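PDB 3EZF: ParA from Salmonella enterica subsp. enterica serovar Newport str. SL317, which probably acts as a P-loop ATPase in plasmid partition and, through its winged helix-turn-helix DNA-binding region, in ADP-mediated transcriptional regulation. Local coordinates for residues I114-L119 against L272-T277; G266-D271 against E304-R309; A312-M317 against N340-S345. All coordinates share one frame; numbering follows the deposited sequence.

Interaction 1: I114-L119 against L272-T277; sequences IFVVNL and LLLTPT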
loop_
_atom_site.group_PDB
_atom_site.type_symbol
_atom_site.label_atom_id
_atom_site.label_comp_id
_atom_site.label_asym_id
_atom_site.label_seq_id
_atom_site.Cartn_x
_atom_site.Cartn_y
_atom_site.Cartn_z
ATOM N N ILE A 114 3.089 17.573 12.490
ATOM C CA ILE A 114 1.883 16.762 12.387
ATOM C C ILE A 114 2.128 15.343 11.875
ATOM O O ILE A 114 2.470 15.144 10.719
ATOM C CB ILE A 114 0.894 17.467 11.460
ATOM C CG1 ILE A 114 0.486 18.804 12.087
ATOM C CG2 ILE A 114 -0.293 16.577 11.192
ATOM C CD1 ILE A 114 0.517 19.978 11.129
ATOM N N PHE A 115 1.947 14.357 12.741
ATOM C CA PHE A 115 2.147 12.970 12.353
ATOM C C PHE A 115 0.855 12.462 11.741
ATOM O O PHE A 115 -0.126 12.274 12.458
ATOM C CB PHE A 115 2.495 12.120 13.574
ATOM C CG PHE A 115 2.754 10.685 13.244
ATOM C CD1 PHE A 115 4.051 10.226 13.024
ATOM C CD2 PHE A 115 1.693 9.802 13.079
ATOM C CE1 PHE A 115 4.284 8.904 12.635
ATOM C CE2 PHE A 115 1.907 8.484 12.693
ATOM C CZ PHE A 115 3.205 8.031 12.470
ATOM N N VAL A 116 0.846 12.238 10.428
ATOM C CA VAL A 116 -0.356 11.757 9.738
ATOM C C VAL A 116 -0.471 10.237 9.773
ATOM O O VAL A 116 0.406 9.546 9.262
ATOM C CB VAL A 116 -0.366 12.202 8.268
ATOM C CG1 VAL A 116 -1.734 11.954 7.653
ATOM C CG2 VAL A 116 -0.006 13.664 8.175
ATOM N N VAL A 117 -1.559 9.738 10.368
ATOM C CA VAL A 117 -1.826 8.302 10.508
ATOM C C VAL A 117 -2.432 7.681 9.258
ATOM O O VAL A 117 -3.643 7.538 9.154
ATOM C CB VAL A 117 -2.779 8.039 11.688
ATOM C CG1 VAL A 117 -3.215 6.579 11.714
ATOM C CG2 VAL A 117 -2.087 8.400 12.983
ATOM N N ASN A 118 -1.582 7.291 8.318
ATOM C CA ASN A 118 -2.057 6.701 7.084
ATOM C C ASN A 118 -1.954 5.192 7.124
ATOM O O ASN A 118 -0.852 4.634 7.084
ATOM C CB ASN A 118 -1.255 7.222 5.901
ATOM C CG ASN A 118 -2.054 7.198 4.617
ATOM O OD1 ASN A 118 -3.064 7.906 4.492
ATOM N ND2 ASN A 118 -1.621 6.373 3.654
ATOM N N LEU A 119 -3.116 4.544 7.186
ATOM C CA LEU A 119 -3.200 3.093 7.241
ATOM C C LEU A 119 -3.471 2.534 5.842
ATOM O O LEU A 119 -3.020 1.438 5.497
ATOM C CB LEU A 119 -4.318 2.684 8.205
ATOM C CG LEU A 119 -4.203 1.304 8.860
ATOM C CD1 LEU A 119 -5.243 1.184 9.975
ATOM C CD2 LEU A 119 -4.384 0.203 7.811
ATOM N N LEU A 272 1.320 16.645 17.250
ATOM C CA LEU A 272 -0.087 16.459 16.902
ATOM C C LEU A 272 -0.281 15.176 16.078
ATOM O O LEU A 272 0.368 14.972 15.057
ATOM C CB LEU A 272 -0.588 17.690 16.110
ATOM C CG LEU A 272 -2.072 17.954 15.789
ATOM C CD1 LEU A 272 -2.283 17.962 14.286
ATOM C CD2 LEU A 272 -2.960 16.917 16.436
ATOM N N LEU A 273 -1.176 14.310 16.532
ATOM C CA LEU A 273 -1.463 13.078 15.819
ATOM C C LEU A 273 -2.688 13.329 14.962
ATOM O O LEU A 273 -3.761 13.613 15.483
ATOM C CB LEU A 273 -1.786 11.957 16.793
ATOM C CG LEU A 273 -1.696 10.559 16.185
ATOM C CD1 LEU A 273 -0.220 10.179 16.033
ATOM C CD2 LEU A 273 -2.386 9.562 17.083
ATOM N N LEU A 274 -2.544 13.232 13.649
ATOM C CA LEU A 274 -3.689 13.459 12.791
ATOM C C LEU A 274 -4.140 12.121 12.215
ATOM O O LEU A 274 -3.497 11.561 11.334
ATOM C CB LEU A 274 -3.334 14.461 11.690
ATOM C CG LEU A 274 -4.480 14.997 10.830
ATOM C CD1 LEU A 274 -3.984 16.135 9.972
ATOM C CD2 LEU A 274 -5.024 13.890 9.947
ATOM N N THR A 275 -5.251 11.612 12.746
ATOM C CA THR A 275 -5.808 10.335 12.322
ATOM C C THR A 275 -7.019 10.438 11.410
ATOM O O THR A 275 -8.121 10.757 11.845
ATOM C CB THR A 275 -6.261 9.480 13.514
ATOM O OG1 THR A 275 -5.149 9.207 14.369
ATOM C CG2 THR A 275 -6.850 8.161 13.020
ATOM N N PRO A 276 -6.826 10.185 10.120
ATOM C CA PRO A 276 -7.980 10.255 9.229
ATOM C C PRO A 276 -8.604 8.851 9.271
ATOM O O PRO A 276 -7.905 7.853 9.076
ATOM C CB PRO A 276 -7.342 10.591 7.884
ATOM C CG PRO A 276 -6.039 9.872 7.961
ATOM C CD PRO A 276 -5.564 10.160 9.361
ATOM N N THR A 277 -9.899 8.763 9.558
ATOM C CA THR A 277 -10.565 7.458 9.626
ATOM C C THR A 277 -11.347 7.138 8.360
ATOM O O THR A 277 -12.163 7.938 7.901
ATOM C CB THR A 277 -11.530 7.370 10.827
ATOM O OG1 THR A 277 -10.808 7.625 12.037
ATOM C CG2 THR A 277 -12.153 5.982 10.910
#
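Ile-114, Phe-115 and Val-116 pair in parallel register with Leu-272, Leu-273 and Leu-274, and three backbone hydrogen bonds join the two strands. Phe-115 uses both of its backbone groups: its N donates to Leu-272 O at 2.9 Å, and its O accepts from Leu-274 N at 2.9 Å. Val-117 N then reaches Leu-274 O in an almost straight bond (2.8 Å, 177° at the hydrogen). On the face that carries Ile-114, Val-116, Leu-272 and Leu-274, the two branches of Ile-114 divide the work. CG1 runs alongside Leu-272 and meets its CD1 at 3.6 Å, while Ile-114 CG2 comes against Leu-274 CB at 3.7 Å. The other face is formed by Phe-115 and Leu-273. With CG anti to the backbone N (chi1 -178°), Phe-115 extends beside Leu-273 in the same direction, and its ring atom CD2 lies 3.5 Å from Leu-273 CD1, which approaches the ring obliquely. These are central strands of the parallel, P-loop NTPase-like sheet; the segment following Leu-119 has the deviant Walker A sequence of ParA proteins, with its extra signature lysine near the start, but is not modelled. Past the last bridge, Val-117 sits at the centre of an inverse gamma turn. Its CG2 touches Thr-275 OG1 at 3.5 Å, and Pro-276 CD approaches Val-117 O at 3.3 Å. Strand 250-254 borders the far side of strand 112-116, Phe-252 touching Ile-114, Val-116 and Leu-274. Over the opposite face, Leu-263 and Leu-267 of helix 261-267 cover Phe-115, and Tyr-290 of helix 281-291 packs on Val-117.

Interaction 2: G266-D271 against E304-R309; sequences GLAASD and EGVEPR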
loop_
_atom_site.group_PDB
_atom_site.type_symbol
_atom_site.label_atom_id
_atom_site.label_comp_id
_atom_site.label_asym_id
_atom_site.label_seq_id
_atom_site.Cartn_x
_atom_site.Cartn_y
_atom_site.Cartn_z
ATOM N N GLY A 266 8.833 9.104 13.909
ATOM C CA GLY A 266 7.755 10.035 13.633
ATOM C C GLY A 266 7.007 10.447 14.898
ATOM O O GLY A 266 6.932 11.625 15.226
ATOM N N LEU A 267 6.442 9.477 15.606
ATOM C CA LEU A 267 5.715 9.765 16.830
ATOM C C LEU A 267 6.562 10.528 17.823
ATOM O O LEU A 267 6.049 11.363 18.569
ATOM C CB LEU A 267 5.269 8.473 17.510
ATOM C CG LEU A 267 4.120 7.677 16.919
ATOM C CD1 LEU A 267 3.797 6.554 17.854
ATOM C CD2 LEU A 267 2.905 8.566 16.737
ATOM N N ALA A 268 7.858 10.228 17.838
ATOM C CA ALA A 268 8.794 10.852 18.780
ATOM C C ALA A 268 9.161 12.317 18.528
ATOM O O ALA A 268 9.831 12.925 19.353
ATOM C CB ALA A 268 10.080 10.001 18.858
ATOM N N ALA A 269 8.723 12.887 17.412
ATOM C CA ALA A 269 9.078 14.259 17.084
ATOM C C ALA A 269 7.882 15.129 16.794
ATOM O O ALA A 269 8.027 16.340 16.601
ATOM C CB ALA A 269 10.000 14.269 15.879
ATOM N N SER A 270 6.706 14.511 16.764
ATOM C CA SER A 270 5.467 15.209 16.459
ATOM C C SER A 270 4.684 15.635 17.689
ATOM O O SER A 270 4.717 14.977 18.731
ATOM C CB SER A 270 4.597 14.322 15.571
ATOM O OG SER A 270 5.384 13.744 14.545
ATOM N N ASP A 271 3.965 16.744 17.561
ATOM C CA ASP A 271 3.179 17.238 18.677
ATOM C C ASP A 271 1.688 17.083 18.447
ATOM O O ASP A 271 0.886 17.330 19.346
ATOM C CB ASP A 271 3.528 18.708 18.984
ATOM C CG ASP A 271 4.006 19.462 17.762
ATOM O OD1 ASP A 271 3.363 19.328 16.701
ATOM O OD2 ASP A 271 5.019 20.189 17.865
ATOM N N GLU A 304 13.512 3.703 25.595
ATOM C CA GLU A 304 14.697 4.100 24.858
ATOM C C GLU A 304 15.175 5.461 25.365
ATOM O O GLU A 304 16.134 6.036 24.833
ATOM C CB GLU A 304 14.380 4.169 23.364
ATOM C CG GLU A 304 15.590 3.979 22.455
ATOM C CD GLU A 304 15.974 2.513 22.282
ATOM O OE1 GLU A 304 16.981 2.243 21.576
ATOM O OE2 GLU A 304 15.262 1.639 22.844
ATOM N N GLY A 305 14.497 5.975 26.391
ATOM C CA GLY A 305 14.873 7.257 26.959
ATOM C C GLY A 305 14.355 8.494 26.244
ATOM O O GLY A 305 14.690 9.617 26.620
ATOM N N VAL A 306 13.560 8.311 25.196
ATOM C CA VAL A 306 13.013 9.467 24.502
ATOM C C VAL A 306 11.697 9.833 25.172
ATOM O O VAL A 306 11.068 9.007 25.830
ATOM C CB VAL A 306 12.808 9.202 22.983
ATOM C CG1 VAL A 306 13.093 7.754 22.675
ATOM C CG2 VAL A 306 11.405 9.587 22.552
ATOM N N GLU A 307 11.294 11.083 24.996
ATOM C CA GLU A 307 10.082 11.614 25.589
ATOM C C GLU A 307 9.166 12.211 24.529
ATOM O O GLU A 307 9.249 13.394 24.221
ATOM C CB GLU A 307 10.466 12.688 26.605
ATOM C CG GLU A 307 11.519 13.680 26.080
ATOM C CD GLU A 307 12.851 13.009 25.732
ATOM O OE1 GLU A 307 13.435 12.361 26.629
ATOM O OE2 GLU A 307 13.314 13.128 24.569
ATOM N N PRO A 308 8.257 11.405 23.974
ATOM C CA PRO A 308 7.358 11.939 22.949
ATOM C C PRO A 308 6.835 13.348 23.235
ATOM O O PRO A 308 6.616 13.723 24.387
ATOM C CB PRO A 308 6.242 10.889 22.876
ATOM C CG PRO A 308 6.287 10.230 24.212
ATOM C CD PRO A 308 7.766 10.113 24.476
ATOM N N ARG A 309 6.671 14.117 22.161
ATOM C CA ARG A 309 6.174 15.487 22.215
ATOM C C ARG A 309 4.679 15.496 21.946
ATOM O O ARG A 309 4.016 16.504 22.150
ATOM C CB ARG A 309 6.841 16.336 21.136
ATOM C CG ARG A 309 8.360 16.401 21.193
ATOM C CD ARG A 309 8.924 17.081 19.943
ATOM N NE ARG A 309 8.169 18.284 19.565
ATOM C CZ ARG A 309 8.252 19.457 20.187
ATOM N NH1 ARG A 309 9.061 19.596 21.224
ATOM N NH2 ARG A 309 7.522 20.486 19.776
#
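Ala-268, Ser-270 and Asp-271 meet Val-306 and Arg-309 in a loop-to-loop contact that combines close packing with one salt bridge. It sits at the N-terminal ends of strands 272-277 and 312-317, where two helical crossover connections of the parallel alpha/beta sheet turn back into it. Helix 261-267 runs out into the first loop. Helix 294-303 leads into the second, its end shaped by a Schellman motif in which Gly-305 takes a positive phi. The apolar part is small: Ala-268 CB lies 3.9 Å from Val-306 CG2, and Leu-301 of helix 294-303 touches both residues. Arg-309 contributes much more, its side chain running past the carbonyl oxygens of Ala-269 and Ser-270. Its CB is 3.5 Å from Ser-270 O, and its CD is 3.5 Å from Ala-269 O. A bend at chi3 (44°) sets the direction of NE, and Ala-269 O lies at the edge of the guanidinium, near its plane. At the end of the side chain, Arg-309 NH2 donates to Asp-271 OD2 at 3.2 Å, with 159° at the hydrogen. The oxygen offers its anti lone pair and lies near the guanidinium plane, although the carboxylate and guanidinium planes are 68° apart. Arg-237 brings a second positive charge close to Arg-309, which the carboxylate of Asp-271 may partly offset. Within the first loop, Ser-270 OG donates to Gly-266 O at 2.7 Å from above the carbonyl plane, while Ala-269 N reaches the same oxygen from the opposite face.

Interaction 3: A312-M317 against N340-S345; sequences ASIGFM and NILDSS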
loop_
_atom_site.group_PDB
_atom_site.type_symbol
_atom_site.label_atom_id
_atom_site.label_comp_id
_atom_site.label_asym_id
_atom_site.label_seq_id
_atom_site.Cartn_x
_atom_site.Cartn_y
_atom_site.Cartn_z
ATOM N N ALA A 312 -1.520 16.616 21.107
ATOM C CA ALA A 312 -2.831 16.935 20.581
ATOM C C ALA A 312 -3.216 15.822 19.617
ATOM O O ALA A 312 -2.373 15.019 19.226
ATOM C CB ALA A 312 -2.787 18.262 19.858
ATOM N N SER A 313 -4.486 15.762 19.238
ATOM C CA SER A 313 -4.909 14.737 18.301
ATOM C C SER A 313 -6.182 15.150 17.579
ATOM O O SER A 313 -7.045 15.811 18.141
ATOM C CB SER A 313 -5.126 13.408 19.022
ATOM O OG SER A 313 -6.308 13.456 19.789
ATOM N N ILE A 314 -6.282 14.758 16.317
ATOM C CA ILE A 314 -7.441 15.065 15.507
ATOM C C ILE A 314 -7.823 13.796 14.763
ATOM O O ILE A 314 -6.955 13.073 14.284
ATOM C CB ILE A 314 -7.127 16.168 14.468
ATOM C CG1 ILE A 314 -6.628 17.436 15.167
ATOM C CG2 ILE A 314 -8.365 16.466 13.635
ATOM C CD1 ILE A 314 -7.611 18.066 16.118
ATOM N N GLY A 315 -9.122 13.524 14.690
ATOM C CA GLY A 315 -9.613 12.354 13.987
ATOM C C GLY A 315 -10.769 12.775 13.098
ATOM O O GLY A 315 -11.446 13.755 13.408
ATOM N N PHE A 316 -10.998 12.058 11.996
ATOM C CA PHE A 316 -12.096 12.389 11.078
ATOM C C PHE A 316 -12.348 11.325 10.000
ATOM O O PHE A 316 -11.457 10.558 9.645
ATOM C CB PHE A 316 -11.846 13.761 10.415
ATOM C CG PHE A 316 -10.625 13.811 9.524
ATOM C CD1 PHE A 316 -10.633 13.215 8.269
ATOM C CD2 PHE A 316 -9.467 14.461 9.944
ATOM C CE1 PHE A 316 -9.508 13.261 7.445
ATOM C CE2 PHE A 316 -8.336 14.511 9.123
ATOM C CZ PHE A 316 -8.359 13.911 7.872
ATOM N N MET A 317 -13.571 11.286 9.483
ATOM C CA MET A 317 -13.928 10.330 8.446
ATOM C C MET A 317 -13.449 10.825 7.091
ATOM O O MET A 317 -13.304 12.030 6.884
ATOM C CB MET A 317 -15.439 10.130 8.419
ATOM C CG MET A 317 -15.998 9.665 9.747
ATOM S SD MET A 317 -14.985 8.357 10.492
ATOM C CE MET A 317 -15.489 6.924 9.495
ATOM N N ASN A 340 -11.924 14.840 20.593
ATOM C CA ASN A 340 -10.841 14.908 19.611
ATOM C C ASN A 340 -11.208 14.666 18.143
ATOM O O ASN A 340 -10.359 14.822 17.268
ATOM C CB ASN A 340 -9.704 13.959 20.014
ATOM C CG ASN A 340 -8.843 14.522 21.136
ATOM O OD1 ASN A 340 -8.300 15.632 21.024
ATOM N ND2 ASN A 340 -8.705 13.758 22.221
ATOM N N ILE A 341 -12.455 14.291 17.873
ATOM C CA ILE A 341 -12.920 14.054 16.499
ATOM C C ILE A 341 -13.212 15.396 15.822
ATOM O O ILE A 341 -13.556 16.367 16.498
ATOM C CB ILE A 341 -14.236 13.225 16.480
ATOM C CG1 ILE A 341 -14.734 13.024 15.041
ATOM C CG2 ILE A 341 -15.315 13.952 17.276
ATOM C CD1 ILE A 341 -14.188 11.799 14.337
ATOM N N LEU A 342 -13.077 15.449 14.498
ATOM C CA LEU A 342 -13.362 16.677 13.760
ATOM C C LEU A 342 -14.870 16.927 13.746
ATOM O O LEU A 342 -15.649 16.104 14.233
ATOM C CB LEU A 342 -12.846 16.586 12.316
ATOM C CG LEU A 342 -11.531 17.304 11.975
ATOM C CD1 LEU A 342 -11.297 17.260 10.479
ATOM C CD2 LEU A 342 -11.588 18.749 12.434
ATOM N N ASP A 343 -15.275 18.069 13.193
ATOM C CA ASP A 343 -16.686 18.438 13.109
ATOM C C ASP A 343 -17.068 18.430 11.647
ATOM O O ASP A 343 -18.197 18.748 11.277
ATOM C CB ASP A 343 -16.901 19.830 13.676
ATOM C CG ASP A 343 -16.257 20.003 15.019
ATOM O OD1 ASP A 343 -16.695 19.326 15.977
ATOM O OD2 ASP A 343 -15.305 20.810 15.106
ATOM N N SER A 344 -16.093 18.086 10.817
ATOM C CA SER A 344 -16.293 17.993 9.386
ATOM C C SER A 344 -15.443 16.816 8.933
ATOM O O SER A 344 -14.385 16.542 9.505
ATOM C CB SER A 344 -15.852 19.280 8.690
ATOM O OG SER A 344 -16.885 19.757 7.841
ATOM N N SER A 345 -15.927 16.104 7.925
ATOM C CA SER A 345 -15.210 14.959 7.398
ATOM C C SER A 345 -14.752 15.293 5.991
ATOM O O SER A 345 -15.466 15.952 5.235
ATOM C CB SER A 345 -16.121 13.731 7.379
ATOM O OG SER A 345 -17.237 13.952 6.538
#
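Gly-315 makes a single backbone bridge with Ile-341, the two backbones running in the same direction as Ile-314, Gly-315 and Phe-316 face Asn-340, Ile-341 and Leu-342. Gly-315 N donates to Asn-340 O (3.1 Å), and Gly-315 O accepts from Leu-342 N, so the glycine has both backbone groups engaged. The loop then swings out through Asp-343 and Ser-344 and returns at Ser-345, whose CB lies 3.3 Å from Met-317 O. Leu-342 supplies most of the apolar contact, fitting between side chains two residues apart on the strand. Its CG meets Ile-314 CG2 at 3.7 Å, the two side chains meeting at a slant. Leu-342 CD1 rests 3.4 Å from Phe-316 CD2, and here the side chains lie alongside and point the same way. Phe-316 CB also touches Leu-342 CD1, at 3.5 Å. The CD1 end of Ile-341 comes back toward the glycine, 3.5 Å from Gly-315 O. Near the start of the strand, Asn-340 CB lies 3.4 Å from Ser-313 OG, a hydroxyl that is hydrogen-bonded to Asp-6 of the second subunit. Strand 312-317 is the outermost strand of the parallel sheet at this end within this chain, and the loop after helix 324-337 lies along its border. Helix 378-400 covers the face bearing Ile-314 and Phe-316: Phe-387 stacks edge-to-face with Phe-316 and also touches Leu-342, while Arg-394 forms a salt bridge with Asp-343. On the opposite face, Ser-329, His-330 and Ala-333 of helix 324-337 pack on Met-317.

All three contacts belong to the half of the parallel sheet made by strands 112-116, 272-277 and 312-317. Interaction 1 joins strands 112-116 and 272-277, and interaction 3 lies one strand farther out, on 312-317, with centres about 10 Å apart. Interaction 2 is about 15 Å from interaction 1 and about 22 Å from interaction 3, beside the N-terminal ends of the strands. The loop after helix 261-267, part of interaction 2, leads into strand 272-277, and Phe-115 packs against Gly-266, Leu-267 and Ser-270. Along the chain, interactions 1 and 2 interleave, whereas interaction 3 follows both. Together they tie the strand that precedes the P-loop to the sheet edge, where the second subunit contacts Ser-313.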